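Local coordinates for protein C2 toxin component I (Clostridium botulinum, PDB 2J3X) that is the enzymatic component of the binary C2 toxin, an ADP-ribosyltransferase that probably transfers ADP-ribose from NAD to actin of the target cell, at residues 55-60 against 187-192; 83-88 against 144-149; 140-145 against 364-369. The protein carries 2 engineered substitutions. All coordinates share one frame; numbering follows the deposited sequence. Where two conformers were deposited one is given.

Contact 1: 55-60 against 187-192; sequences NFSTDI and LNQGFS
The carboxamide of Gln-189 lies over the CB of Ser-57, its CD 3.7 Å and its NE2 3.6 Å from that carbon, and in this way packs the loop side chain against helix 47-59. From the same position NE2 of Gln-189 donates to the backbone O of Ser-57 at 2.9 Å. The bond is bent, with an N-H...O angle of 138°. NE2 approaches from above the carbonyl plane, 65° out of it, instead of along a lone pair, and the oxygen in turn is tilted from the amide plane. An extended chain beyond CG gives Gln-189 the reach to cross from the loop to the helix. Residues 188-190 link strands 183-187 and 191-203 of the N-terminal ADP-ribosyltransferase sheet, and Leu-187 and Phe-191, on either side of this break, pair through their backbones with Ile-147 and Lys-143. Three hydrogen bonds hold the amide: besides Ser-57 O, NE2 also donates to Phe-144 O, while OE1 accepts from Arg-86 NE, which fixes its rotation and settles which end is nitrogen. Ser-57 turns its hydroxyl between its backbone N and carbonyl carbon (chi1 77°), where OG bonds back to Asp-54 O and merely packs beside Gln-189 NE2 at 3.7 Å. Next to it, Thr-58 OG1 hydrogen-bonds a glycerol, probably from the crystallisation liquor.

Contact 2: 83-88 against 144-149; sequences ERIREA and FSFISL. With SO4 (sulfate ion), chain M.
Phe-146 points its ring at helix 77-90 and meets Ile-85 with one face and Arg-86 with its rim. The branch methyl CG2 of Ile-85 sits over that face, 4.0 Å from the ring centroid and 23° off the normal, in a CH-pi contact displaced toward the rim; its nearest ring atom is Phe-146 CZ at 3.7 Å. Ile-85 carries CG2 anti to its backbone N, with CG1 beside the N (chi1 -68°), which turns the methyl to the ring. Arg-86 touches the edge near the ring plane, its CG 3.9 Å from Phe-146 CE1. The rest of its extended chain runs past at about a right angle, leaving the guanidinium well clear of the ring. In the N-terminal ADP-ribosyltransferase fold, this packs helix 77-90 against Phe-146, beside strand 147-150, and Leu-186 of the neighbouring strand 183-187 adjoins both side chains. At its polar end, besides its bond to Gln-189, Arg-86 gives NH2 to a glycerol and NH1 to sulfate O3 at 3.0 Å, the oxygen lying in the guanidinium plane. Lys-72 and Lys-224 also bind this sulfate, probably from the crystallisation liquor. Glu-83 OE2 lies 2.5 Å from sulfate O1, a spacing that suggests a shared proton, plausible for a structure determined at pH 3.0. The arginine thus splits its roles, its methylene stem against the edge of Phe-146 and its charged tip, with the two lysines, on the sulfate.

Contact 3: 140-145 against 364-369; sequences EYTKFS and IFRLRL
Arg-366 reaches from strand 363-369, in the sheet of the C-terminal ADP-ribosyltransferase unit, to Thr-142 and Phe-144 on and just beyond the edge strand 141-143 of the N-terminal one, so its side chain bridges the two halves of the molecule. Setting out from CB with CG anti to the backbone N (chi1 177°), the chain stays extended as far as NE. CD is the first atom to touch, 3.8 Å from Phe-144 CE1. NE lies at the edge of the same ring, in its plane, and forms a salt bridge with Asp-220. At CZ the ring meets the guanidinium edge-on, over its face, Phe-144 CE1 being 3.5 Å away and the planes 82° apart. NH2 donates to Thr-142 OG1 at 2.9 Å, close to the guanidinium plane; that oxygen also bonds Ser-192 OG. NH1 forms a salt bridge with Asp-422 and donates to a water at 3.2 Å, so its weak, bent bond to the same OG1 (134°) at best shares a hydrogen. That water accepts from Thr-142 N and donates to Glu-140 O. Arg-368, bound through NE to Glu-218 and through NH1 to Gln-139, brings NH2 to 3.6 Å from Glu-140 CB.

Overall arrangement
From the N terminus the chain first passes 55-60 on helix 47-59 and 83-88 on helix 77-90. Contact 2 closes the shorter loop when 144-149 returns to the second helix, and contact 1 closes the longer one around it when 187-192 arrives at the first. Contact 3 starts within that span, at 140-145, and ends far downstream at 364-369, so it crosses contact 1; it shares Phe-144 and Ser-145 with contact 2. Contacts 1 and 2, with centres about 7 Å apart, tie two helices to connections between strands of the N-terminal sheet, whereas contact 3 joins the edge of that sheet to the C-terminal ADP-ribosyltransferase unit.

Contact 1: 55-60 against 187-192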
loop_
_atom_site.group_PDB
_atom_site.type_symbol
_atom_site.label_atom_id
_atom_site.label_comp_id
_atom_site.label_asym_id
_atom_site.label_seq_id
_atom_site.Cartn_x
_atom_site.Cartn_y
_atom_site.Cartn_z
ATOM N N ASN A 55 1.843 -2.246 13.048
ATOM C CA ASN A 55 3.045 -2.485 12.226
ATOM C C ASN A 55 3.148 -3.935 11.801
ATOM O O ASN A 55 3.480 -4.244 10.659
ATOM C CB ASN A 55 4.272 -2.101 13.052
ATOM C CG ASN A 55 4.475 -0.605 13.140
ATOM O OD1 ASN A 55 3.911 0.177 12.376
ATOM N ND2 ASN A 55 5.346 -0.202 14.050
ATOM N N PHE A 56 2.850 -4.845 12.715
ATOM C CA PHE A 56 2.866 -6.275 12.413
ATOM C C PHE A 56 1.830 -6.595 11.308
ATOM O O PHE A 56 2.087 -7.409 10.419
ATOM C CB PHE A 56 2.622 -7.090 13.695
ATOM C CG PHE A 56 2.855 -8.576 13.520
ATOM C CD1 PHE A 56 4.142 -9.110 13.560
ATOM C CD2 PHE A 56 1.789 -9.411 13.218
ATOM C CE1 PHE A 56 4.360 -10.493 13.365
ATOM C CE2 PHE A 56 2.000 -10.777 13.002
ATOM C CZ PHE A 56 3.263 -11.328 13.087
ATOM N N SER A 57 0.643 -6.004 11.402
ATOM C CA SER A 57 -0.407 -6.257 10.409
ATOM C C SER A 57 0.011 -5.795 9.015
ATOM O O SER A 57 -0.427 -6.356 7.989
ATOM C CB SER A 57 -1.767 -5.635 10.838
ATOM O OG SER A 57 -1.790 -4.200 10.627
ATOM N N THR A 58 0.883 -4.772 8.954
ATOM C CA THR A 58 1.455 -4.327 7.657
ATOM C C THR A 58 2.533 -5.322 7.205
ATOM O O THR A 58 2.559 -5.720 6.041
ATOM C CB THR A 58 2.066 -2.957 7.861
ATOM O OG1 THR A 58 0.993 -2.028 8.148
ATOM C CG2 THR A 58 2.808 -2.482 6.604
ATOM N N ASP A 59 3.453 -5.655 8.121
ATOM C CA ASP A 59 4.558 -6.576 7.815
ATOM C C ASP A 59 4.115 -7.871 7.125
ATOM O O ASP A 59 4.730 -8.313 6.141
ATOM C CB ASP A 59 5.273 -6.993 9.119
ATOM C CG ASP A 59 5.916 -5.828 9.837
ATOM O OD1 ASP A 59 6.123 -4.756 9.251
ATOM O OD2 ASP A 59 6.159 -6.009 11.053
ATOM N N ILE A 60 3.051 -8.477 7.647
ATOM C CA ILE A 60 2.565 -9.753 7.095
ATOM C C ILE A 60 2.002 -9.704 5.702
ATOM O O ILE A 60 2.026 -10.731 5.024
ATOM C CB ILE A 60 1.604 -10.476 8.064
ATOM C CG1 ILE A 60 0.338 -9.616 8.253
ATOM C CG2 ILE A 60 2.337 -10.727 9.451
ATOM C CD1 ILE A 60 -0.595 -10.119 9.346
ATOM N N LEU A 187 -11.158 0.353 11.819
ATOM C CA LEU A 187 -11.696 -0.234 10.583
ATOM C C LEU A 187 -10.663 -1.223 10.006
ATOM O O LEU A 187 -9.513 -1.232 10.456
ATOM C CB LEU A 187 -12.039 0.841 9.532
ATOM C CG LEU A 187 -12.760 2.085 10.037
ATOM C CD1 LEU A 187 -12.857 3.051 8.844
ATOM C CD2 LEU A 187 -14.148 1.729 10.529
ATOM N N ASN A 188 -11.102 -2.047 9.054
ATOM C CA ASN A 188 -10.295 -3.110 8.466
ATOM C C ASN A 188 -8.988 -2.569 7.887
ATOM O O ASN A 188 -8.851 -1.371 7.522
ATOM C CB ASN A 188 -11.095 -3.739 7.314
ATOM C CG ASN A 188 -12.200 -4.646 7.811
ATOM O OD1 ASN A 188 -12.119 -5.138 8.932
ATOM N ND2 ASN A 188 -13.147 -4.965 6.949
ATOM N N GLN A 189 -8.038 -3.484 7.725
ATOM C CA GLN A 189 -6.804 -3.182 7.048
ATOM C C GLN A 189 -7.083 -2.872 5.568
ATOM O O GLN A 189 -8.062 -3.369 4.965
ATOM C CB GLN A 189 -5.956 -4.462 7.022
ATOM C CG GLN A 189 -5.467 -4.934 8.396
ATOM C CD GLN A 189 -4.332 -5.941 8.235
ATOM O OE1 GLN A 189 -4.443 -7.046 8.732
ATOM N NE2 GLN A 189 -3.228 -5.553 7.534
ATOM N N GLY A 190 -6.188 -2.079 4.967
ATOM C CA GLY A 190 -6.139 -1.987 3.517
ATOM C C GLY A 190 -7.047 -0.962 2.840
ATOM O O GLY A 190 -7.266 -1.032 1.629
ATOM N N PHE A 191 -7.576 -0.011 3.607
ATOM C CA PHE A 191 -8.278 1.091 2.971
ATOM C C PHE A 191 -7.274 2.100 2.504
ATOM O O PHE A 191 -6.196 2.231 3.112
ATOM C CB PHE A 191 -9.217 1.807 3.962
ATOM C CG PHE A 191 -10.503 1.061 4.216
ATOM C CD1 PHE A 191 -11.426 0.919 3.196
ATOM C CD2 PHE A 191 -10.773 0.512 5.473
ATOM C CE1 PHE A 191 -12.617 0.207 3.395
ATOM C CE2 PHE A 191 -11.973 -0.217 5.700
ATOM C CZ PHE A 191 -12.883 -0.337 4.646
ATOM N N SER A 192 -7.678 2.884 1.506
ATOM C CA SER A 192 -6.895 4.017 1.059
ATOM C C SER A 192 -7.679 5.302 1.257
ATOM O O SER A 192 -8.909 5.269 1.393
ATOM C CB SER A 192 -6.565 3.910 -0.431
ATOM O OG SER A 192 -5.719 2.773 -0.634
#

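Contact 2: 83-88 against 144-149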
loop_
_atom_site.group_PDB
_atom_site.type_symbol
_atom_site.label_atom_id
_atom_site.label_comp_id
_atom_site.label_asym_id
_atom_site.label_seq_id
_atom_site.Cartn_x
_atom_site.Cartn_y
_atom_site.Cartn_z
ATOM N N GLU A 83 -5.381 -11.738 13.387
ATOM C CA GLU A 83 -6.529 -12.475 12.831
ATOM C C GLU A 83 -7.778 -12.297 13.710
ATOM O O GLU A 83 -8.900 -12.161 13.194
ATOM C CB GLU A 83 -6.133 -13.936 12.700
ATOM C CG GLU A 83 -5.042 -14.151 11.613
ATOM C CD GLU A 83 -4.438 -15.564 11.596
ATOM O OE1 GLU A 83 -4.605 -16.281 12.590
ATOM O OE2 GLU A 83 -3.833 -15.924 10.543
ATOM N N ARG A 84 -7.587 -12.309 15.028
ATOM C CA ARG A 84 -8.718 -12.149 15.970
ATOM C C ARG A 84 -9.370 -10.775 15.907
ATOM O O ARG A 84 -10.589 -10.649 16.050
ATOM C CB ARG A 84 -8.276 -12.483 17.395
ATOM C CG ARG A 84 -8.115 -14.023 17.587
ATOM C CD ARG A 84 -7.309 -14.372 18.829
ATOM N NE ARG A 84 -6.974 -15.805 18.809
ATOM C CZ ARG A 84 -5.970 -16.351 19.510
ATOM N NH1 ARG A 84 -5.208 -15.602 20.341
ATOM N NH2 ARG A 84 -5.733 -17.665 19.395
ATOM N N ILE A 85 -8.544 -9.748 15.718
ATOM C CA ILE A 85 -9.036 -8.365 15.551
ATOM C C ILE A 85 -9.832 -8.310 14.242
ATOM O O ILE A 85 -10.925 -7.744 14.179
ATOM C CB ILE A 85 -7.885 -7.320 15.623
ATOM C CG1 ILE A 85 -7.314 -7.251 17.039
ATOM C CG2 ILE A 85 -8.409 -5.910 15.244
ATOM C CD1 ILE A 85 -5.903 -6.576 17.094
ATOM N N ARG A 86 -9.299 -8.885 13.168
ATOM C CA ARG A 86 -10.012 -8.909 11.891
ATOM C C ARG A 86 -11.352 -9.570 12.046
ATOM O O ARG A 86 -12.364 -9.075 11.500
ATOM C CB ARG A 86 -9.217 -9.678 10.820
ATOM C CG ARG A 86 -7.958 -8.959 10.348
ATOM C CD ARG A 86 -7.343 -9.871 9.290
ATOM N NE ARG A 86 -5.981 -9.480 8.916
ATOM C CZ ARG A 86 -5.132 -10.272 8.258
ATOM N NH1 ARG A 86 -5.477 -11.528 7.926
ATOM N NH2 ARG A 86 -3.933 -9.797 7.936
ATOM N N GLU A 87 -11.349 -10.698 12.748
ATOM C CA GLU A 87 -12.581 -11.460 12.977
ATOM C C GLU A 87 -13.583 -10.679 13.831
ATOM O O GLU A 87 -14.793 -10.687 13.515
ATOM C CB GLU A 87 -12.238 -12.794 13.627
ATOM C CG GLU A 87 -13.385 -13.734 13.852
ATOM C CD GLU A 87 -12.963 -15.046 14.557
ATOM O OE1 GLU A 87 -11.756 -15.301 14.735
ATOM O OE2 GLU A 87 -13.850 -15.833 14.941
ATOM N N ALA A 88 -13.101 -9.975 14.847
ATOM C CA ALA A 88 -13.986 -9.136 15.691
ATOM C C ALA A 88 -14.618 -8.018 14.845
ATOM O O ALA A 88 -15.823 -7.713 14.941
ATOM C CB ALA A 88 -13.178 -8.546 16.859
ATOM N N PHE A 144 -1.979 0.316 5.162
ATOM C CA PHE A 144 -1.850 -1.143 5.181
ATOM C C PHE A 144 -2.379 -1.787 6.449
ATOM O O PHE A 144 -2.951 -2.889 6.380
ATOM C CB PHE A 144 -0.375 -1.529 4.953
ATOM C CG PHE A 144 0.178 -0.978 3.689
ATOM C CD1 PHE A 144 -0.295 -1.404 2.421
ATOM C CD2 PHE A 144 1.200 -0.018 3.746
ATOM C CE1 PHE A 144 0.284 -0.871 1.222
ATOM C CE2 PHE A 144 1.770 0.518 2.575
ATOM C CZ PHE A 144 1.299 0.103 1.315
ATOM N N SER A 145 -2.266 -1.096 7.578
ATOM C CA SER A 145 -2.703 -1.632 8.864
ATOM C C SER A 145 -4.191 -1.310 9.009
ATOM O O SER A 145 -4.790 -0.758 8.098
ATOM C CB SER A 145 -1.943 -0.989 10.033
ATOM O OG SER A 145 -2.199 0.432 10.058
ATOM N N PHE A 146 -4.766 -1.704 10.143
ATOM C CA PHE A 146 -6.096 -1.204 10.515
ATOM C C PHE A 146 -6.014 0.315 10.504
ATOM O O PHE A 146 -4.947 0.886 10.820
ATOM C CB PHE A 146 -6.414 -1.657 11.925
ATOM C CG PHE A 146 -6.372 -3.143 12.064
ATOM C CD1 PHE A 146 -7.380 -3.945 11.473
ATOM C CD2 PHE A 146 -5.288 -3.740 12.708
ATOM C CE1 PHE A 146 -7.348 -5.367 11.593
ATOM C CE2 PHE A 146 -5.239 -5.156 12.842
ATOM C CZ PHE A 146 -6.254 -5.960 12.298
ATOM N N ILE A 147 -7.125 0.953 10.183
ATOM C CA ILE A 147 -7.200 2.405 10.147
ATOM C C ILE A 147 -8.073 2.854 11.323
ATOM O O ILE A 147 -9.017 2.134 11.725
ATOM C CB ILE A 147 -7.694 2.865 8.746
ATOM C CG1 ILE A 147 -7.481 4.350 8.502
ATOM C CG2 ILE A 147 -9.146 2.438 8.513
ATOM C CD1 ILE A 147 -7.913 4.787 7.073
ATOM N N SER A 148 -7.698 3.968 11.955
ATOM C CA SER A 148 -8.440 4.474 13.118
ATOM C C SER A 148 -9.155 5.733 12.689
ATOM O O SER A 148 -8.597 6.514 11.928
ATOM C CB SER A 148 -7.482 4.818 14.240
ATOM O OG SER A 148 -6.828 3.645 14.743
ATOM N N LEU A 149 -10.389 5.935 13.142
ATOM C CA LEU A 149 -11.126 7.158 12.818
ATOM C C LEU A 149 -11.404 7.894 14.126
ATOM O O LEU A 149 -12.283 7.443 14.898
ATOM C CB LEU A 149 -12.444 6.816 12.135
ATOM C CG LEU A 149 -13.222 8.061 11.670
ATOM C CD1 LEU A 149 -12.805 8.631 10.280
ATOM C CD2 LEU A 149 -14.760 7.758 11.635
HETATM S S SO4 M . -4.776 -14.974 7.393
HETATM O O1 SO4 M . -4.031 -14.388 8.563
HETATM O O2 SO4 M . -6.122 -15.248 7.890
HETATM O O3 SO4 M . -4.899 -13.973 6.328
HETATM O O4 SO4 M . -4.133 -16.205 6.922
#

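Contact 3: 140-145 against 364-369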
loop_
_atom_site.group_PDB
_atom_site.type_symbol
_atom_site.label_atom_id
_atom_site.label_comp_id
_atom_site.label_asym_id
_atom_site.label_seq_id
_atom_site.Cartn_x
_atom_site.Cartn_y
_atom_site.Cartn_z
ATOM N N GLU A 140 -3.745 8.329 -4.373
ATOM C CA GLU A 140 -4.394 7.344 -3.486
ATOM C C GLU A 140 -3.373 6.712 -2.570
ATOM O O GLU A 140 -2.354 6.136 -3.035
ATOM C CB GLU A 140 -5.080 6.284 -4.336
ATOM C CG GLU A 140 -5.888 5.270 -3.515
ATOM C CD GLU A 140 -6.778 4.419 -4.402
ATOM O OE1 GLU A 140 -6.382 4.122 -5.560
ATOM O OE2 GLU A 140 -7.871 4.034 -3.941
ATOM N N TYR A 141 -3.612 6.832 -1.269
ATOM C CA TYR A 141 -2.614 6.436 -0.250
ATOM C C TYR A 141 -3.166 5.345 0.637
ATOM O O TYR A 141 -4.094 5.569 1.415
ATOM C CB TYR A 141 -2.295 7.642 0.626
ATOM C CG TYR A 141 -1.689 8.777 -0.164
ATOM C CD1 TYR A 141 -0.331 8.781 -0.510
ATOM C CD2 TYR A 141 -2.496 9.885 -0.552
ATOM C CE1 TYR A 141 0.216 9.860 -1.239
ATOM C CE2 TYR A 141 -1.968 10.946 -1.264
ATOM C CZ TYR A 141 -0.601 10.940 -1.595
ATOM O OH TYR A 141 -0.070 12.007 -2.303
ATOM N N THR A 142 -2.594 4.142 0.553
ATOM C CA THR A 142 -3.150 3.027 1.292
ATOM C C THR A 142 -2.646 2.952 2.730
ATOM O O THR A 142 -1.421 3.062 3.009
ATOM C CB THR A 142 -2.758 1.708 0.543
ATOM O OG1 THR A 142 -3.127 1.864 -0.831
ATOM C CG2 THR A 142 -3.425 0.454 1.180
ATOM N N LYS A 143 -3.580 2.710 3.665
ATOM C CA LYS A 143 -3.246 2.394 5.030
ATOM C C LYS A 143 -3.195 0.866 5.143
ATOM O O LYS A 143 -4.207 0.195 5.145
ATOM C CB LYS A 143 -4.321 2.973 5.977
ATOM C CG LYS A 143 -3.904 2.817 7.473
ATOM C CD LYS A 143 -2.964 3.950 7.924
ATOM C CE LYS A 143 -2.624 3.803 9.407
ATOM N NZ LYS A 143 -1.672 4.930 9.684
ATOM N N PHE A 144 -1.979 0.316 5.162
ATOM C CA PHE A 144 -1.850 -1.143 5.181
ATOM C C PHE A 144 -2.379 -1.787 6.449
ATOM O O PHE A 144 -2.951 -2.889 6.380
ATOM C CB PHE A 144 -0.375 -1.529 4.953
ATOM C CG PHE A 144 0.178 -0.978 3.689
ATOM C CD1 PHE A 144 -0.295 -1.404 2.421
ATOM C CD2 PHE A 144 1.200 -0.018 3.746
ATOM C CE1 PHE A 144 0.284 -0.871 1.222
ATOM C CE2 PHE A 144 1.770 0.518 2.575
ATOM C CZ PHE A 144 1.299 0.103 1.315
ATOM N N SER A 145 -2.266 -1.096 7.578
ATOM C CA SER A 145 -2.703 -1.632 8.864
ATOM C C SER A 145 -4.191 -1.310 9.009
ATOM O O SER A 145 -4.790 -0.758 8.098
ATOM C CB SER A 145 -1.943 -0.989 10.033
ATOM O OG SER A 145 -2.199 0.432 10.058
ATOM N N ILE A 364 10.480 -3.171 -2.589
ATOM C CA ILE A 364 9.247 -3.797 -3.069
ATOM C C ILE A 364 8.474 -2.746 -3.858
ATOM O O ILE A 364 7.878 -1.884 -3.264
ATOM C CB ILE A 364 8.381 -4.240 -1.886
ATOM C CG1 ILE A 364 9.140 -5.144 -0.890
ATOM C CG2 ILE A 364 7.048 -4.874 -2.408
ATOM C CD1 ILE A 364 8.583 -5.062 0.578
ATOM N N PHE A 365 8.472 -2.837 -5.183
ATOM C CA PHE A 365 7.665 -1.923 -5.986
ATOM C C PHE A 365 6.228 -2.369 -5.927
ATOM O O PHE A 365 5.927 -3.519 -6.254
ATOM C CB PHE A 365 8.088 -1.827 -7.421
ATOM C CG PHE A 365 9.282 -0.917 -7.611
ATOM C CD1 PHE A 365 9.117 0.451 -7.732
ATOM C CD2 PHE A 365 10.562 -1.454 -7.607
ATOM C CE1 PHE A 365 10.238 1.306 -7.925
ATOM C CE2 PHE A 365 11.685 -0.597 -7.792
ATOM C CZ PHE A 365 11.496 0.781 -7.937
ATOM N N ARG A 366 5.388 -1.458 -5.424
ATOM C CA ARG A 366 3.931 -1.690 -5.335
ATOM C C ARG A 366 3.388 -0.822 -6.485
ATOM O O ARG A 366 3.161 0.375 -6.343
ATOM C CB ARG A 366 3.457 -1.284 -3.908
ATOM C CG ARG A 366 1.889 -1.444 -3.776
ATOM C CD ARG A 366 1.460 -1.347 -2.344
ATOM N NE ARG A 366 -0.008 -1.437 -2.272
ATOM C CZ ARG A 366 -0.828 -0.393 -2.076
ATOM N NH1 ARG A 366 -0.323 0.831 -1.884
ATOM N NH2 ARG A 366 -2.179 -0.606 -2.038
ATOM N N LEU A 367 3.226 -1.432 -7.660
ATOM C CA LEU A 367 3.005 -0.689 -8.902
ATOM C C LEU A 367 1.509 -0.588 -9.145
ATOM O O LEU A 367 0.841 -1.607 -9.193
ATOM C CB LEU A 367 3.604 -1.454 -10.121
ATOM C CG LEU A 367 5.121 -1.633 -9.947
ATOM C CD1 LEU A 367 5.662 -2.525 -11.051
ATOM C CD2 LEU A 367 5.799 -0.248 -9.949
ATOM N N ARG A 368 0.995 0.619 -9.328
ATOM C CA ARG A 368 -0.386 0.748 -9.781
ATOM C C ARG A 368 -0.453 0.539 -11.284
ATOM O O ARG A 368 0.106 1.327 -12.056
ATOM C CB ARG A 368 -0.954 2.127 -9.357
ATOM C CG ARG A 368 -2.435 2.350 -9.911
ATOM C CD ARG A 368 -2.871 3.812 -9.591
ATOM N NE ARG A 368 -2.721 4.029 -8.140
ATOM C CZ ARG A 368 -2.349 5.174 -7.537
ATOM N NH1 ARG A 368 -2.071 6.248 -8.239
ATOM N NH2 ARG A 368 -2.201 5.218 -6.192
ATOM N N LEU A 369 -1.149 -0.516 -11.704
ATOM C CA LEU A 369 -1.336 -0.765 -13.129
ATOM C C LEU A 369 -2.663 -0.177 -13.495
ATOM O O LEU A 369 -3.669 -0.710 -13.097
ATOM C CB LEU A 369 -1.332 -2.287 -13.418
ATOM C CG LEU A 369 -0.036 -2.997 -12.915
ATOM C CD1 LEU A 369 -0.030 -4.512 -13.358
ATOM C CD2 LEU A 369 1.263 -2.265 -13.356
HETATM O O HOH W 1 -0.803 3.992 -1.956
#